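Local atomic coordinates of EvdO1 (Micromonospora carbonacea, PDB entry 4XBZ), a protein that probably acts as an oxygenase of the phytanoyl-CoA dioxygenase family, carrying out an oxidative cyclization in the biosynthesis of orthosomycin antibiotics. Residues Q67-D71 with R292-F298. Numbering follows the deposited sequence.
Sequences QELAD and RANEPQF
Glu68 and Arg292 run head-on into each other and meet end-on, each carboxylate oxygen taking one terminal nitrogen of the guanidinium. Arg292 NH2 lies 2.6 Å from Glu68 OE1, and the bond is nearly straight (172° at the hydrogen). Arg292 NH1 lies 2.6 Å from Glu68 OE2 on its syn lone pair. The fork is somewhat twisted, since the two planes stand 31° apart, although both oxygens remain close to the guanidinium plane. Reach comes from an extended Arg292, its CG anti to the backbone N (chi1 180°) and its chain straight as far as NE. Phe298 covers one guanidinium face, displaced to the border of the group, with its CZ 3.6 Å above the plane; the same ring atom comes within 3.7 Å of Glu68 OE2. On the ring's other face sits Gln297 CG, so the phenyl is layered between the arginine and the glutamine chain. NE of Arg292 bridges to Glu301 and NH1 also reaches the carbonyl of Met120, which would limit rotation of the guanidinium. An alanine in place of Glu68 removes both acceptors, which would probably leave the Arg292 charge leaning on Glu301 and open a gap next to Phe298 CZ.

A second polar link lies one helical turn along. Gln297 NE2 donates to Asp71 OD2 at 3.0 Å, meeting the oxygen almost in line with the C-O bond, while the amide and carboxylate planes are almost perpendicular. Against the same glutamine, Gln67 CG packs 3.1 Å from Gln297 OE1.

These contacts tie the first turns of helix 66-86 to the C-terminal end of helix 275-293 and the turn after it: a bidentate salt bridge between helical elements of a double-stranded beta-helix oxygenase.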
loop_
_atom_site.group_PDB
_atom_site.type_symbol
_atom_site.label_atom_id
_atom_site.label_comp_id
_atom_site.label_asym_id
_atom_site.label_seq_id
_atom_site.Cartn_x
_atom_site.Cartn_y
_atom_site.Cartn_z
ATOM N N GLN A 67 -25.575 10.855 12.645
ATOM C CA GLN A 67 -25.339 12.119 13.356
ATOM C C GLN A 67 -24.139 12.894 12.810
ATOM O O GLN A 67 -24.226 14.110 12.630
ATOM C CB GLN A 67 -25.138 11.864 14.855
ATOM C CG GLN A 67 -24.857 13.108 15.706
ATOM C CD GLN A 67 -26.040 14.077 15.788
ATOM O OE1 GLN A 67 -26.309 14.847 14.858
ATOM N NE2 GLN A 67 -26.752 14.039 16.909
ATOM N N GLU A 68 -23.025 12.204 12.557
ATOM C CA GLU A 68 -21.848 12.868 12.007
ATOM C C GLU A 68 -22.128 13.360 10.594
ATOM O O GLU A 68 -21.688 14.449 10.215
ATOM C CB GLU A 68 -20.608 11.949 12.009
ATOM C CG GLU A 68 -19.349 12.658 11.456
ATOM C CD GLU A 68 -18.019 12.011 11.868
ATOM O OE1 GLU A 68 -17.971 10.786 12.117
ATOM O OE2 GLU A 68 -17.013 12.743 11.945
ATOM N N LEU A 69 -22.862 12.570 9.816
ATOM C CA LEU A 69 -23.208 12.982 8.454
ATOM C C LEU A 69 -23.947 14.313 8.481
ATOM O O LEU A 69 -23.628 15.228 7.718
ATOM C CB LEU A 69 -24.062 11.917 7.753
ATOM C CG LEU A 69 -24.741 12.323 6.437
ATOM C CD1 LEU A 69 -23.724 12.752 5.401
ATOM C CD2 LEU A 69 -25.608 11.199 5.885
ATOM N N ALA A 70 -24.923 14.421 9.381
ATOM C CA ALA A 70 -25.676 15.659 9.528
ATOM C C ALA A 70 -24.760 16.804 9.978
ATOM O O ALA A 70 -24.815 17.893 9.406
ATOM C CB ALA A 70 -26.836 15.474 10.502
ATOM N N ASP A 71 -23.907 16.566 10.974
ATOM C CA ASP A 71 -23.013 17.635 11.433
ATOM C C ASP A 71 -22.154 18.139 10.275
ATOM O O ASP A 71 -21.907 19.337 10.146
ATOM C CB ASP A 71 -22.109 17.170 12.581
ATOM C CG ASP A 71 -22.888 16.613 13.763
ATOM O OD1 ASP A 71 -24.104 16.853 13.854
ATOM O OD2 ASP A 71 -22.271 15.930 14.615
ATOM N N ARG A 292 -11.164 15.061 18.144
ATOM C CA ARG A 292 -12.230 14.102 17.886
ATOM C C ARG A 292 -12.382 13.186 19.108
ATOM O O ARG A 292 -13.485 12.724 19.427
ATOM C CB ARG A 292 -11.969 13.294 16.611
ATOM C CG ARG A 292 -13.063 12.282 16.331
ATOM C CD ARG A 292 -12.853 11.453 15.083
ATOM N NE ARG A 292 -14.043 10.654 14.813
ATOM C CZ ARG A 292 -14.963 10.971 13.903
ATOM N NH1 ARG A 292 -14.806 12.049 13.139
ATOM N NH2 ARG A 292 -16.025 10.199 13.737
ATOM N N ALA A 293 -11.271 12.967 19.810
ATOM C CA ALA A 293 -11.245 12.147 21.016
ATOM C C ALA A 293 -11.957 12.817 22.194
ATOM O O ALA A 293 -12.773 12.189 22.879
ATOM C CB ALA A 293 -9.802 11.819 21.387
ATOM N N ASN A 294 -11.651 14.093 22.414
ATOM C CA ASN A 294 -12.277 14.896 23.469
ATOM C C ASN A 294 -13.671 15.415 23.106
ATOM O O ASN A 294 -14.202 16.313 23.761
ATOM C CB ASN A 294 -11.376 16.081 23.819
ATOM C CG ASN A 294 -9.973 15.655 24.203
ATOM O OD1 ASN A 294 -9.770 14.579 24.768
ATOM N ND2 ASN A 294 -8.994 16.497 23.892
ATOM N N GLU A 295 -14.255 14.858 22.050
ATOM C CA GLU A 295 -15.622 15.183 21.671
ATOM C C GLU A 295 -16.570 14.113 22.193
ATOM O O GLU A 295 -16.481 12.950 21.788
ATOM C CB GLU A 295 -15.754 15.298 20.155
ATOM C CG GLU A 295 -17.152 15.659 19.686
ATOM C CD GLU A 295 -17.523 17.104 19.996
ATOM O OE1 GLU A 295 -16.618 17.907 20.325
ATOM O OE2 GLU A 295 -18.724 17.432 19.897
ATOM N N PRO A 296 -17.480 14.508 23.098
ATOM C CA PRO A 296 -18.431 13.610 23.771
ATOM C C PRO A 296 -19.123 12.659 22.808
ATOM O O PRO A 296 -19.300 11.479 23.125
ATOM C CB PRO A 296 -19.444 14.576 24.408
ATOM C CG PRO A 296 -19.130 15.948 23.814
ATOM C CD PRO A 296 -17.677 15.912 23.494
ATOM N N GLN A 297 -19.488 13.173 21.636
ATOM C CA GLN A 297 -20.142 12.382 20.600
ATOM C C GLN A 297 -19.317 11.167 20.121
ATOM O O GLN A 297 -19.876 10.212 19.582
ATOM C CB GLN A 297 -20.466 13.284 19.403
ATOM C CG GLN A 297 -21.343 12.625 18.344
ATOM C CD GLN A 297 -21.434 13.422 17.047
ATOM O OE1 GLN A 297 -21.752 12.866 15.994
ATOM N NE2 GLN A 297 -21.162 14.725 17.119
ATOM N N PHE A 298 -17.995 11.202 20.304
ATOM C CA PHE A 298 -17.136 10.144 19.765
ATOM C C PHE A 298 -16.366 9.343 20.817
ATOM O O PHE A 298 -15.403 8.659 20.480
ATOM C CB PHE A 298 -16.119 10.725 18.780
ATOM C CG PHE A 298 -16.728 11.485 17.642
ATOM C CD1 PHE A 298 -17.657 10.885 16.805
ATOM C CD2 PHE A 298 -16.340 12.790 17.388
ATOM C CE1 PHE A 298 -18.205 11.588 15.747
ATOM C CE2 PHE A 298 -16.876 13.493 16.339
ATOM C CZ PHE A 298 -17.806 12.900 15.517
#